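Local coordinates for protein EmGH1 (PDB 5Z87) that probably hydrolyses beta-glucosides as a family 3 glycoside hydrolase, a family that also includes beta-xylosidases and alpha-L-arabinofuranosidases, at residues S461-L466 / F475-A480; V576-H581 / S613-D618; D57-Q62 / L364-V369. All coordinates share one frame; numbering follows the deposited sequence.

Contact 1. Residues S461-L466 / F475-A480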
ATOM      1  N   SER A 461      14.368 -30.158 -17.429  1.00 30.95           N
ATOM      2  CA  SER A 461      14.112 -29.972 -16.009  1.00 26.27           C
ATOM      3  C   SER A 461      15.416 -30.042 -15.213  1.00 33.24           C
ATOM      4  O   SER A 461      16.471 -30.444 -15.716  1.00 25.70           O
ATOM      5  CB  SER A 461      13.142 -31.034 -15.487  1.00 30.38           C
ATOM      6  OG  SER A 461      13.768 -32.311 -15.440  1.00 27.40           O
ATOM      7  N   ALA A 462      15.329 -29.650 -13.937  1.00 25.70           N
ATOM      8  CA  ALA A 462      16.486 -29.751 -13.051  1.00 30.84           C
ATOM      9  C   ALA A 462      16.966 -31.196 -12.950  1.00 25.89           C
ATOM     10  O   ALA A 462      18.164 -31.473 -13.075  1.00 24.48           O
ATOM     11  CB  ALA A 462      16.138 -29.186 -11.668  1.00 21.98           C
ATOM     12  N   LEU A 463      16.030 -32.135 -12.759  1.00 22.18           N
ATOM     13  CA  LEU A 463      16.372 -33.559 -12.706  1.00 26.10           C
ATOM     14  C   LEU A 463      17.112 -34.002 -13.964  1.00 31.27           C
ATOM     15  O   LEU A 463      18.228 -34.533 -13.897  1.00 29.80           O
ATOM     16  CB  LEU A 463      15.101 -34.390 -12.526  1.00 31.02           C
ATOM     17  CG  LEU A 463      15.307 -35.903 -12.573  1.00 35.31           C
ATOM     18  CD1 LEU A 463      16.079 -36.363 -11.321  1.00 33.73           C
ATOM     19  CD2 LEU A 463      13.981 -36.647 -12.716  1.00 18.82           C
ATOM     20  N   GLU A 464      16.499 -33.779 -15.128  1.00 32.13           N
ATOM     21  CA  GLU A 464      17.111 -34.175 -16.390  1.00 27.02           C
ATOM     22  C   GLU A 464      18.482 -33.540 -16.571  1.00 33.46           C
ATOM     23  O   GLU A 464      19.420 -34.190 -17.051  1.00 31.53           O
ATOM     24  CB  GLU A 464      16.189 -33.796 -17.549  1.00 26.76           C
ATOM     25  CG  GLU A 464      16.626 -34.379 -18.881  1.00 38.48           C
ATOM     26  CD  GLU A 464      15.839 -33.824 -20.055  1.00 42.57           C
ATOM     27  OE1 GLU A 464      14.581 -33.875 -20.026  1.00 35.07           O
ATOM     28  OE2 GLU A 464      16.490 -33.324 -21.000  1.00 39.82           O
ATOM     29  N   GLY A 465      18.623 -32.270 -16.198  1.00 28.90           N
ATOM     30  CA  GLY A 465      19.917 -31.625 -16.331  1.00 27.35           C
ATOM     31  C   GLY A 465      20.971 -32.265 -15.450  1.00 26.37           C
ATOM     32  O   GLY A 465      22.127 -32.412 -15.852  1.00 28.45           O
ATOM     33  N   LEU A 466      20.581 -32.667 -14.245  1.00 24.77           N
ATOM     34  CA  LEU A 466      21.514 -33.320 -13.337  1.00 35.83           C
ATOM     35  C   LEU A 466      21.787 -34.769 -13.746  1.00 38.63           C
ATOM     36  O   LEU A 466      22.923 -35.246 -13.625  1.00 35.27           O
ATOM     37  CB  LEU A 466      20.973 -33.234 -11.911  1.00 27.05           C
ATOM     38  CG  LEU A 466      21.282 -31.890 -11.245  1.00 34.95           C
ATOM     39  CD1 LEU A 466      20.530 -31.762  -9.933  1.00 26.05           C
ATOM     40  CD2 LEU A 466      22.795 -31.703 -11.044  1.00 27.77           C
ATOM     41  N   PHE A 475      28.714 -40.454 -11.605  1.00 48.82           N
ATOM     42  CA  PHE A 475      28.057 -40.649 -10.323  1.00 35.88           C
ATOM     43  C   PHE A 475      26.579 -40.894 -10.576  1.00 35.35           C
ATOM     44  O   PHE A 475      26.077 -40.689 -11.682  1.00 37.72           O
ATOM     45  CB  PHE A 475      28.295 -39.467  -9.368  1.00 42.05           C
ATOM     46  CG  PHE A 475      27.676 -38.168  -9.807  1.00 40.35           C
ATOM     47  CD1 PHE A 475      26.361 -37.869  -9.487  1.00 38.49           C
ATOM     48  CD2 PHE A 475      28.421 -37.231 -10.504  1.00 43.60           C
ATOM     49  CE1 PHE A 475      25.791 -36.670  -9.879  1.00 39.93           C
ATOM     50  CE2 PHE A 475      27.857 -36.029 -10.893  1.00 44.10           C
ATOM     51  CZ  PHE A 475      26.541 -35.752 -10.583  1.00 32.19           C
ATOM     52  N   GLU A 476      25.894 -41.349  -9.533  1.00 33.75           N
ATOM     53  CA  GLU A 476      24.513 -41.791  -9.612  1.00 35.47           C
ATOM     54  C   GLU A 476      23.558 -40.696  -9.152  1.00 49.28           C
ATOM     55  O   GLU A 476      23.910 -39.839  -8.334  1.00 43.23           O
ATOM     56  CB  GLU A 476      24.312 -43.040  -8.756  1.00 41.47           C
ATOM     57  CG  GLU A 476      22.980 -43.727  -8.939  1.00 46.00           C
ATOM     58  CD  GLU A 476      22.861 -44.969  -8.081  1.00 69.01           C
ATOM     59  OE1 GLU A 476      21.737 -45.268  -7.615  1.00 66.14           O
ATOM     60  OE2 GLU A 476      23.901 -45.641  -7.876  1.00 66.22           O
ATOM     61  N   VAL A 477      22.336 -40.744  -9.682  1.00 43.43           N
ATOM     62  CA  VAL A 477      21.268 -39.816  -9.339  1.00 41.16           C
ATOM     63  C   VAL A 477      20.014 -40.624  -9.045  1.00 36.26           C
ATOM     64  O   VAL A 477      19.636 -41.495  -9.835  1.00 40.10           O
ATOM     65  CB  VAL A 477      21.005 -38.803 -10.473  1.00 32.38           C
ATOM     66  CG1 VAL A 477      19.562 -38.296 -10.435  1.00 33.16           C
ATOM     67  CG2 VAL A 477      21.988 -37.650 -10.392  1.00 35.03           C
ATOM     68  N   GLU A 478      19.383 -40.356  -7.907  1.00 37.50           N
ATOM     69  CA  GLU A 478      18.031 -40.828  -7.662  1.00 37.62           C
ATOM     70  C   GLU A 478      17.098 -39.634  -7.517  1.00 39.96           C
ATOM     71  O   GLU A 478      17.529 -38.514  -7.233  1.00 38.88           O
ATOM     72  CB  GLU A 478      17.943 -41.718  -6.419  1.00 41.76           C
ATOM     73  CG  GLU A 478      16.723 -42.635  -6.448  1.00 59.05           C
ATOM     74  CD  GLU A 478      16.872 -43.849  -5.554  1.00 70.17           C
ATOM     75  OE1 GLU A 478      18.020 -44.312  -5.361  1.00 67.40           O
ATOM     76  OE2 GLU A 478      15.838 -44.341  -5.051  1.00 73.63           O
ATOM     77  N   TYR A 479      15.812 -39.886  -7.730  1.00 36.15           N
ATOM     78  CA  TYR A 479      14.806 -38.842  -7.729  1.00 32.19           C
ATOM     79  C   TYR A 479      13.692 -39.234  -6.780  1.00 32.58           C
ATOM     80  O   TYR A 479      13.276 -40.393  -6.745  1.00 35.29           O
ATOM     81  CB  TYR A 479      14.221 -38.606  -9.133  1.00 34.62           C
ATOM     82  CG  TYR A 479      12.857 -37.941  -9.115  1.00 33.45           C
ATOM     83  CD1 TYR A 479      12.720 -36.592  -8.807  1.00 35.33           C
ATOM     84  CD2 TYR A 479      11.707 -38.662  -9.396  1.00 31.93           C
ATOM     85  CE1 TYR A 479      11.473 -35.985  -8.784  1.00 32.17           C
ATOM     86  CE2 TYR A 479      10.460 -38.068  -9.375  1.00 35.14           C
ATOM     87  CZ  TYR A 479      10.346 -36.723  -9.074  1.00 33.13           C
ATOM     88  OH  TYR A 479       9.098 -36.126  -9.058  1.00 35.65           O
ATOM     89  N   ALA A 480      13.225 -38.262  -6.012  1.00 27.34           N
ATOM     90  CA  ALA A 480      12.036 -38.396  -5.193  1.00 26.09           C
ATOM     91  C   ALA A 480      11.162 -37.164  -5.385  1.00 28.51           C
ATOM     92  O   ALA A 480      11.669 -36.049  -5.544  1.00 35.91           O
ATOM     93  CB  ALA A 480      12.398 -38.576  -3.707  1.00 29.30           C
TER
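L463 reaches from the first turn of helix 462-473 onto V477 and Y479 of strand 476-480. Helix and strand are the last two elements of a beta-alpha-beta unit of the C-terminal domain that starts with strand 436-440, away from the annotated sites. The two axes run nearly antiparallel, at 167°, and come within 9.7 Å. L463 forks at its tip. L463 CD1 lies 3.6 Å from Y479 CB, the closest touch between the segments, and 4.1 Å from V477 CG1. L463 CD2 meets the root of the Y479 ring, 4.0 Å from Y479 CG, and comes to it obliquely. The L463 side chain lies crosswise to that of Y479. The CG of L463 stands anti to the backbone N (chi1 175°), which carries both methyls out toward the strand. An alanine here would remove both methyls and would probably leave a gap beneath V477 and Y479, with the Y479 ring less firmly set. One helical turn after L463, L466 O lies 4.1 Å from V477 CG2, the other methyl of that valine. L466 itself turns its side chain to M437 and V439 of the neighbouring strand and to F616. Strand 476-480 is bonded along its backbone to strand 436-440, and K436 forms a salt bridge with E478. The start of the helix is fixed by S461 at the N-cap. E464 N donates to S461 OG at 3.1 Å and almost straight, at 172°.

Contact 2. Residues V576-H581 / S613-D618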
ATOM      1  N   VAL A 576      21.848 -28.669  -0.761  1.00 40.94           N
ATOM      2  CA  VAL A 576      21.667 -27.362  -1.374  1.00 31.62           C
ATOM      3  C   VAL A 576      20.245 -27.264  -1.904  1.00 31.72           C
ATOM      4  O   VAL A 576      19.595 -28.265  -2.212  1.00 28.72           O
ATOM      5  CB  VAL A 576      22.675 -27.097  -2.505  1.00 26.15           C
ATOM      6  CG1 VAL A 576      24.087 -27.300  -1.996  1.00 39.98           C
ATOM      7  CG2 VAL A 576      22.400 -28.017  -3.667  1.00 31.38           C
ATOM      8  N   ALA A 577      19.765 -26.034  -2.016  1.00 28.67           N
ATOM      9  CA  ALA A 577      18.431 -25.779  -2.530  1.00 28.78           C
ATOM     10  C   ALA A 577      18.515 -24.928  -3.794  1.00 27.84           C
ATOM     11  O   ALA A 577      19.347 -24.012  -3.891  1.00 26.10           O
ATOM     12  CB  ALA A 577      17.548 -25.104  -1.463  1.00 24.57           C
ATOM     13  N   VAL A 578      17.671 -25.273  -4.769  1.00 23.93           N
ATOM     14  CA  VAL A 578      17.474 -24.515  -6.006  1.00 28.59           C
ATOM     15  C   VAL A 578      16.028 -24.017  -6.025  1.00 28.88           C
ATOM     16  O   VAL A 578      15.088 -24.821  -5.954  1.00 22.92           O
ATOM     17  CB  VAL A 578      17.768 -25.368  -7.251  1.00 30.70           C
ATOM     18  CG1 VAL A 578      17.741 -24.501  -8.516  1.00 30.05           C
ATOM     19  CG2 VAL A 578      19.109 -26.054  -7.117  1.00 29.32           C
ATOM     20  N   LEU A 579      15.843 -22.704  -6.133  1.00 24.81           N
ATOM     21  CA  LEU A 579      14.501 -22.126  -6.127  1.00 23.86           C
ATOM     22  C   LEU A 579      14.013 -21.905  -7.558  1.00 19.98           C
ATOM     23  O   LEU A 579      14.682 -21.245  -8.364  1.00 21.73           O
ATOM     24  CB  LEU A 579      14.469 -20.812  -5.343  1.00 24.71           C
ATOM     25  CG  LEU A 579      14.745 -20.901  -3.842  1.00 21.25           C
ATOM     26  CD1 LEU A 579      14.905 -19.529  -3.254  1.00 15.19           C
ATOM     27  CD2 LEU A 579      13.635 -21.624  -3.143  1.00 24.68           C
ATOM     28  N   ILE A 580      12.838 -22.449  -7.855  1.00 19.22           N
ATOM     29  CA  ILE A 580      12.191 -22.335  -9.153  1.00 18.61           C
ATOM     30  C   ILE A 580      10.780 -21.847  -8.886  1.00 21.19           C
ATOM     31  O   ILE A 580      10.051 -22.470  -8.101  1.00 25.68           O
ATOM     32  CB  ILE A 580      12.190 -23.680  -9.911  1.00 24.36           C
ATOM     33  CG1 ILE A 580      13.635 -24.126 -10.164  1.00 23.13           C
ATOM     34  CG2 ILE A 580      11.402 -23.589 -11.229  1.00 14.88           C
ATOM     35  CD1 ILE A 580      13.771 -25.598 -10.580  1.00 21.90           C
ATOM     36  N   HIS A 581      10.401 -20.731  -9.514  1.00 18.82           N
ATOM     37  CA  HIS A 581       9.237 -19.949  -9.076  1.00 23.20           C
ATOM     38  C   HIS A 581       9.040 -18.729  -9.977  1.00 18.16           C
ATOM     39  O   HIS A 581       9.962 -18.292 -10.674  1.00 16.34           O
ATOM     40  CB  HIS A 581       9.409 -19.471  -7.629  1.00 17.99           C
ATOM     41  CG  HIS A 581      10.655 -18.664  -7.418  1.00 16.01           C
ATOM     42  ND1 HIS A 581      10.635 -17.305  -7.177  1.00 22.10           N
ATOM     43  CD2 HIS A 581      11.962 -19.023  -7.422  1.00 17.43           C
ATOM     44  CE1 HIS A 581      11.872 -16.865  -7.025  1.00 16.96           C
ATOM     45  NE2 HIS A 581      12.698 -17.884  -7.181  1.00 22.97           N
ATOM     46  N   SER A 613      25.420 -26.965 -14.348  1.00 28.70           N
ATOM     47  CA  SER A 613      26.733 -26.374 -14.580  1.00 27.26           C
ATOM     48  C   SER A 613      27.157 -25.457 -13.434  1.00 35.30           C
ATOM     49  O   SER A 613      28.353 -25.360 -13.118  1.00 32.08           O
ATOM     50  CB  SER A 613      26.726 -25.612 -15.907  1.00 25.21           C
ATOM     51  OG  SER A 613      26.502 -26.495 -16.998  1.00 37.93           O
ATOM     52  N   ILE A 614      26.202 -24.768 -12.807  1.00 29.00           N
ATOM     53  CA  ILE A 614      26.552 -23.886 -11.703  1.00 33.44           C
ATOM     54  C   ILE A 614      26.735 -24.688 -10.425  1.00 26.68           C
ATOM     55  O   ILE A 614      27.597 -24.363  -9.601  1.00 29.57           O
ATOM     56  CB  ILE A 614      25.490 -22.782 -11.548  1.00 28.34           C
ATOM     57  CG1 ILE A 614      25.719 -21.695 -12.587  1.00 26.00           C
ATOM     58  CG2 ILE A 614      25.505 -22.170 -10.146  1.00 20.42           C
ATOM     59  CD1 ILE A 614      24.458 -20.933 -12.922  1.00 34.42           C
ATOM     60  N   LEU A 615      25.960 -25.752 -10.240  1.00 23.76           N
ATOM     61  CA  LEU A 615      26.120 -26.551  -9.029  1.00 32.40           C
ATOM     62  C   LEU A 615      27.515 -27.163  -8.932  1.00 35.07           C
ATOM     63  O   LEU A 615      28.026 -27.361  -7.825  1.00 38.91           O
ATOM     64  CB  LEU A 615      25.055 -27.639  -8.966  1.00 27.36           C
ATOM     65  CG  LEU A 615      23.674 -27.147  -8.532  1.00 29.73           C
ATOM     66  CD1 LEU A 615      22.629 -28.226  -8.741  1.00 31.44           C
ATOM     67  CD2 LEU A 615      23.698 -26.704  -7.093  1.00 24.98           C
ATOM     68  N   PHE A 616      28.169 -27.417 -10.065  1.00 31.82           N
ATOM     69  CA  PHE A 616      29.437 -28.136 -10.084  1.00 33.72           C
ATOM     70  C   PHE A 616      30.622 -27.246 -10.447  1.00 33.22           C
ATOM     71  O   PHE A 616      31.743 -27.745 -10.591  1.00 44.32           O
ATOM     72  CB  PHE A 616      29.337 -29.340 -11.033  1.00 28.95           C
ATOM     73  CG  PHE A 616      28.614 -30.522 -10.423  1.00 31.84           C
ATOM     74  CD1 PHE A 616      29.237 -31.315  -9.467  1.00 30.49           C
ATOM     75  CD2 PHE A 616      27.311 -30.824 -10.783  1.00 30.66           C
ATOM     76  CE1 PHE A 616      28.577 -32.391  -8.888  1.00 31.84           C
ATOM     77  CE2 PHE A 616      26.635 -31.895 -10.203  1.00 31.19           C
ATOM     78  CZ  PHE A 616      27.271 -32.680  -9.255  1.00 32.08           C
ATOM     79  N   GLY A 617      30.409 -25.947 -10.601  1.00 32.71           N
ATOM     80  CA  GLY A 617      31.511 -25.033 -10.765  1.00 22.10           C
ATOM     81  C   GLY A 617      31.941 -24.769 -12.184  1.00 29.30           C
ATOM     82  O   GLY A 617      32.826 -23.929 -12.390  1.00 30.21           O
ATOM     83  N   ASP A 618      31.364 -25.454 -13.176  1.00 24.12           N
ATOM     84  CA  ASP A 618      31.726 -25.142 -14.558  1.00 28.13           C
ATOM     85  C   ASP A 618      31.341 -23.711 -14.912  1.00 27.71           C
ATOM     86  O   ASP A 618      32.035 -23.051 -15.691  1.00 26.22           O
ATOM     87  CB  ASP A 618      31.059 -26.119 -15.527  1.00 28.60           C
ATOM     88  CG  ASP A 618      31.349 -27.576 -15.194  1.00 36.53           C
ATOM     89  OD1 ASP A 618      32.346 -27.857 -14.500  1.00 36.48           O
ATOM     90  OD2 ASP A 618      30.563 -28.447 -15.620  1.00 43.82           O
TER
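V576 and L615 meet through methyl groups that their first torsions place. V576 holds CG2 between its backbone N and its carbonyl carbon (chi1 -54°), and this methyl reaches the helix end. L615 holds CG anti to its carbonyl carbon (chi1 -78°), a rotation that swings its two methyls to the strand. V576 CG2 and L615 CD2 are 3.9 Å apart. The two side chains lie alongside each other, pointing opposite ways. The other methyl, L615 CD1, lies more loosely against V578, 4.4 Å from V578 CG2. L615 therefore spans two residues on the same face of strand 574-580. No hydrogen bond joins the segments, and all three residues are buried. Just after L615 the helix closes in a Schellman motif. G617 there has a positive phi (91°), where a CB would collide with the O of F616, which calls for glycine. Its N makes a weak bond back to I614 O. F616 stacks on the ring of Y469 from helix 462-473. Strand 574-580 is an inner strand of the mixed sheet of the C-terminal domain, bonded to strand 527-533 and to strand 596-601. Helix 607-615 covers the V576 and V578 face, while L590 of helix 588-593 packs on A577 and L579.

Contact 3. Residues D57-Q62 / L364-V369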
ATOM      1  N   ASP A  57     -16.508   3.497 -42.907  1.00 28.00           N
ATOM      2  CA  ASP A  57     -16.578   2.082 -42.554  1.00 27.14           C
ATOM      3  C   ASP A  57     -15.245   1.376 -42.762  1.00 30.73           C
ATOM      4  O   ASP A  57     -14.896   0.466 -41.995  1.00 26.08           O
ATOM      5  CB  ASP A  57     -17.677   1.393 -43.364  1.00 24.79           C
ATOM      6  CG  ASP A  57     -19.069   1.799 -42.919  1.00 35.73           C
ATOM      7  OD1 ASP A  57     -19.180   2.566 -41.942  1.00 37.87           O
ATOM      8  OD2 ASP A  57     -20.055   1.351 -43.540  1.00 43.46           O
ATOM      9  N   GLU A  58     -14.481   1.781 -43.780  1.00 26.25           N
ATOM     10  CA  GLU A  58     -13.190   1.145 -44.025  1.00 29.16           C
ATOM     11  C   GLU A  58     -12.158   1.550 -42.977  1.00 28.23           C
ATOM     12  O   GLU A  58     -11.362   0.719 -42.531  1.00 24.74           O
ATOM     13  CB  GLU A  58     -12.696   1.487 -45.428  1.00 24.42           C
ATOM     14  CG  GLU A  58     -13.594   0.914 -46.541  1.00 22.71           C
ATOM     15  CD  GLU A  58     -13.116   1.340 -47.917  1.00 28.51           C
ATOM     16  OE1 GLU A  58     -12.649   2.498 -48.053  1.00 23.14           O
ATOM     17  OE2 GLU A  58     -13.193   0.508 -48.851  1.00 27.27           O
ATOM     18  N   MET A  59     -12.143   2.824 -42.586  1.00 26.83           N
ATOM     19  CA  MET A  59     -11.245   3.247 -41.520  1.00 24.20           C
ATOM     20  C   MET A  59     -11.632   2.616 -40.189  1.00 27.88           C
ATOM     21  O   MET A  59     -10.762   2.169 -39.432  1.00 25.35           O
ATOM     22  CB  MET A  59     -11.244   4.764 -41.404  1.00 20.78           C
ATOM     23  CG  MET A  59     -10.502   5.438 -42.524  1.00 25.45           C
ATOM     24  SD  MET A  59     -10.410   7.214 -42.279  1.00 34.17           S
ATOM     25  CE  MET A  59     -12.157   7.634 -42.336  1.00 32.24           C
ATOM     26  N   ALA A  60     -12.932   2.567 -39.895  1.00 24.76           N
ATOM     27  CA  ALA A  60     -13.373   2.019 -38.621  1.00 26.61           C
ATOM     28  C   ALA A  60     -12.975   0.560 -38.476  1.00 24.16           C
ATOM     29  O   ALA A  60     -12.675   0.108 -37.368  1.00 28.93           O
ATOM     30  CB  ALA A  60     -14.883   2.182 -38.471  1.00 21.35           C
ATOM     31  N   ALA A  61     -12.941  -0.183 -39.574  1.00 24.02           N
ATOM     32  CA  ALA A  61     -12.624  -1.604 -39.477  1.00 26.62           C
ATOM     33  C   ALA A  61     -11.186  -1.825 -39.012  1.00 25.39           C
ATOM     34  O   ALA A  61     -10.884  -2.850 -38.390  1.00 22.53           O
ATOM     35  CB  ALA A  61     -12.877  -2.281 -40.827  1.00 22.82           C
ATOM     36  N   GLN A  62     -10.293  -0.879 -39.301  1.00 20.55           N
ATOM     37  CA  GLN A  62      -8.915  -0.953 -38.839  1.00 23.95           C
ATOM     38  C   GLN A  62      -8.773  -0.773 -37.324  1.00 24.60           C
ATOM     39  O   GLN A  62      -7.659  -0.913 -36.814  1.00 19.79           O
ATOM     40  CB  GLN A  62      -8.069   0.099 -39.572  1.00 23.08           C
ATOM     41  CG  GLN A  62      -8.050  -0.071 -41.093  1.00 18.39           C
ATOM     42  CD  GLN A  62      -7.352  -1.350 -41.526  1.00 25.68           C
ATOM     43  OE1 GLN A  62      -6.218  -1.630 -41.117  1.00 21.82           O
ATOM     44  NE2 GLN A  62      -8.044  -2.157 -42.337  1.00 25.55           N
ATOM     45  N   LEU A 364     -20.519  11.291 -32.263  1.00 29.39           N
ATOM     46  CA  LEU A 364     -19.065  11.163 -32.273  1.00 28.27           C
ATOM     47  C   LEU A 364     -18.518  11.787 -33.550  1.00 27.11           C
ATOM     48  O   LEU A 364     -19.048  11.541 -34.635  1.00 30.89           O
ATOM     49  CB  LEU A 364     -18.649   9.686 -32.180  1.00 21.62           C
ATOM     50  CG  LEU A 364     -17.162   9.321 -32.297  1.00 33.40           C
ATOM     51  CD1 LEU A 364     -16.318   9.967 -31.193  1.00 23.17           C
ATOM     52  CD2 LEU A 364     -16.989   7.804 -32.271  1.00 27.56           C
ATOM     53  N   GLU A 365     -17.454  12.574 -33.426  1.00 30.92           N
ATOM     54  CA  GLU A 365     -16.852  13.225 -34.586  1.00 29.80           C
ATOM     55  C   GLU A 365     -16.000  12.237 -35.376  1.00 32.24           C
ATOM     56  O   GLU A 365     -15.180  11.508 -34.803  1.00 30.63           O
ATOM     57  CB  GLU A 365     -16.003  14.419 -34.153  1.00 31.14           C
ATOM     58  CG  GLU A 365     -16.818  15.610 -33.666  1.00 40.94           C
ATOM     59  CD  GLU A 365     -16.121  16.368 -32.553  1.00 53.11           C
ATOM     60  OE1 GLU A 365     -15.286  17.248 -32.866  1.00 56.35           O
ATOM     61  OE2 GLU A 365     -16.405  16.080 -31.365  1.00 64.73           O
ATOM     62  N   GLU A 366     -16.178  12.239 -36.700  1.00 28.29           N
ATOM     63  CA  GLU A 366     -15.484  11.272 -37.547  1.00 31.92           C
ATOM     64  C   GLU A 366     -13.971  11.423 -37.443  1.00 29.25           C
ATOM     65  O   GLU A 366     -13.238  10.441 -37.613  1.00 25.98           O
ATOM     66  CB  GLU A 366     -15.960  11.415 -39.001  1.00 27.96           C
ATOM     67  CG  GLU A 366     -14.980  10.934 -40.069  1.00 38.28           C
ATOM     68  CD  GLU A 366     -15.674  10.541 -41.373  1.00 47.01           C
ATOM     69  OE1 GLU A 366     -16.905  10.748 -41.488  1.00 42.72           O
ATOM     70  OE2 GLU A 366     -14.984  10.009 -42.277  1.00 41.47           O
ATOM     71  N   ARG A 367     -13.487  12.625 -37.114  1.00 21.08           N
ATOM     72  CA  ARG A 367     -12.050  12.850 -37.055  1.00 25.05           C
ATOM     73  C   ARG A 367     -11.348  11.963 -36.020  1.00 29.95           C
ATOM     74  O   ARG A 367     -10.143  11.726 -36.152  1.00 30.18           O
ATOM     75  CB  ARG A 367     -11.765  14.329 -36.781  1.00 28.33           C
ATOM     76  CG  ARG A 367     -11.967  14.772 -35.336  1.00 36.63           C
ATOM     77  CD  ARG A 367     -11.480  16.204 -35.138  1.00 44.43           C
ATOM     78  NE  ARG A 367     -10.977  16.457 -33.787  1.00 50.72           N
ATOM     79  CZ  ARG A 367     -11.707  16.978 -32.807  1.00 54.96           C
ATOM     80  NH1 ARG A 367     -11.171  17.176 -31.610  1.00 57.88           N
ATOM     81  NH2 ARG A 367     -12.978  17.297 -33.025  1.00 58.55           N
ATOM     82  N   TYR A 368     -12.067  11.459 -35.005  1.00 27.24           N
ATOM     83  CA  TYR A 368     -11.450  10.540 -34.045  1.00 27.81           C
ATOM     84  C   TYR A 368     -11.226   9.164 -34.667  1.00 25.98           C
ATOM     85  O   TYR A 368     -10.204   8.515 -34.412  1.00 23.71           O
ATOM     86  CB  TYR A 368     -12.316  10.440 -32.780  1.00 22.50           C
ATOM     87  CG  TYR A 368     -12.220  11.681 -31.918  1.00 31.76           C
ATOM     88  CD1 TYR A 368     -11.097  11.916 -31.130  1.00 26.23           C
ATOM     89  CD2 TYR A 368     -13.239  12.627 -31.903  1.00 36.20           C
ATOM     90  CE1 TYR A 368     -10.989  13.048 -30.348  1.00 26.11           C
ATOM     91  CE2 TYR A 368     -13.136  13.772 -31.117  1.00 38.73           C
ATOM     92  CZ  TYR A 368     -12.005  13.971 -30.345  1.00 31.12           C
ATOM     93  OH  TYR A 368     -11.884  15.099 -29.571  1.00 32.54           O
ATOM     94  N   VAL A 369     -12.171   8.705 -35.491  1.00 26.46           N
ATOM     95  CA  VAL A 369     -11.959   7.470 -36.235  1.00 26.44           C
ATOM     96  C   VAL A 369     -10.756   7.610 -37.152  1.00 25.35           C
ATOM     97  O   VAL A 369      -9.909   6.713 -37.229  1.00 27.64           O
ATOM     98  CB  VAL A 369     -13.231   7.094 -37.009  1.00 26.57           C
ATOM     99  CG1 VAL A 369     -12.970   5.889 -37.885  1.00 22.09           C
ATOM    100  CG2 VAL A 369     -14.357   6.796 -36.032  1.00 21.91           C
TER
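V369 and M59 bury the most surface here, and E366 adds a smaller share. V369 sits in the first turn of helix 366-382 and points at helix 56-61. Its CG1 methyl does the touching. V369 CG1 lies 3.9 Å from A60 N and 4.1 Å from M59 CB, and it rests on the helix backbone as much as on side chains. A60 CB is 4.2 Å from V369 CG1. A60 is small, consistent with the close approach of the backbones, A60 CA to V369 CA 6.1 Å. In V369, CG1 is anti to the backbone N (chi1 175°), and this directs it at the M59-A60 peptide. M59 takes the flank. Its chain bends at chi3 (-63°) and brings M59 CE 3.7 Å from E366 OE2. The M59 side chain comes at that of E366 nearly perpendicular. This is a methyl-to-carboxylate touch, with no hydrogen bond across the segments. Farther along helix 366-382, M59 also packs on R370 and A373, and Q62 OE1 is hydrogen-bonded to K380 NZ. D57 forms a salt bridge with R360 at the end of helix 355-360, whose P356 touches A60. The contact thus joins an early helix to a late one across some 300 residues, both within the N-terminal domain, whose TIM-barrel-type fold is characteristic of glycoside hydrolase family 3.

Contact 3 comes first along the chain, then contact 1, then contact 2, with no overlap. Contacts 1 and 2 both lie in the C-terminal domain and reach the same mixed sheet, with centres 12 Å apart. They touch directly: F475 CZ is 3.4 Å from F616 CZ, and L466 CD2 is 4.2 Å from L615 CD1. Helices 462-473 and 607-615 thus share one packed layer. Contact 3 belongs to the N-terminal domain, on the opposite side of the chain's centre. Its centre is about 59 Å from that of contact 1 and 56 Å from that of contact 2. The contacts thus belong to the inner packing of two different domains, and none of the three lies at an annotated site.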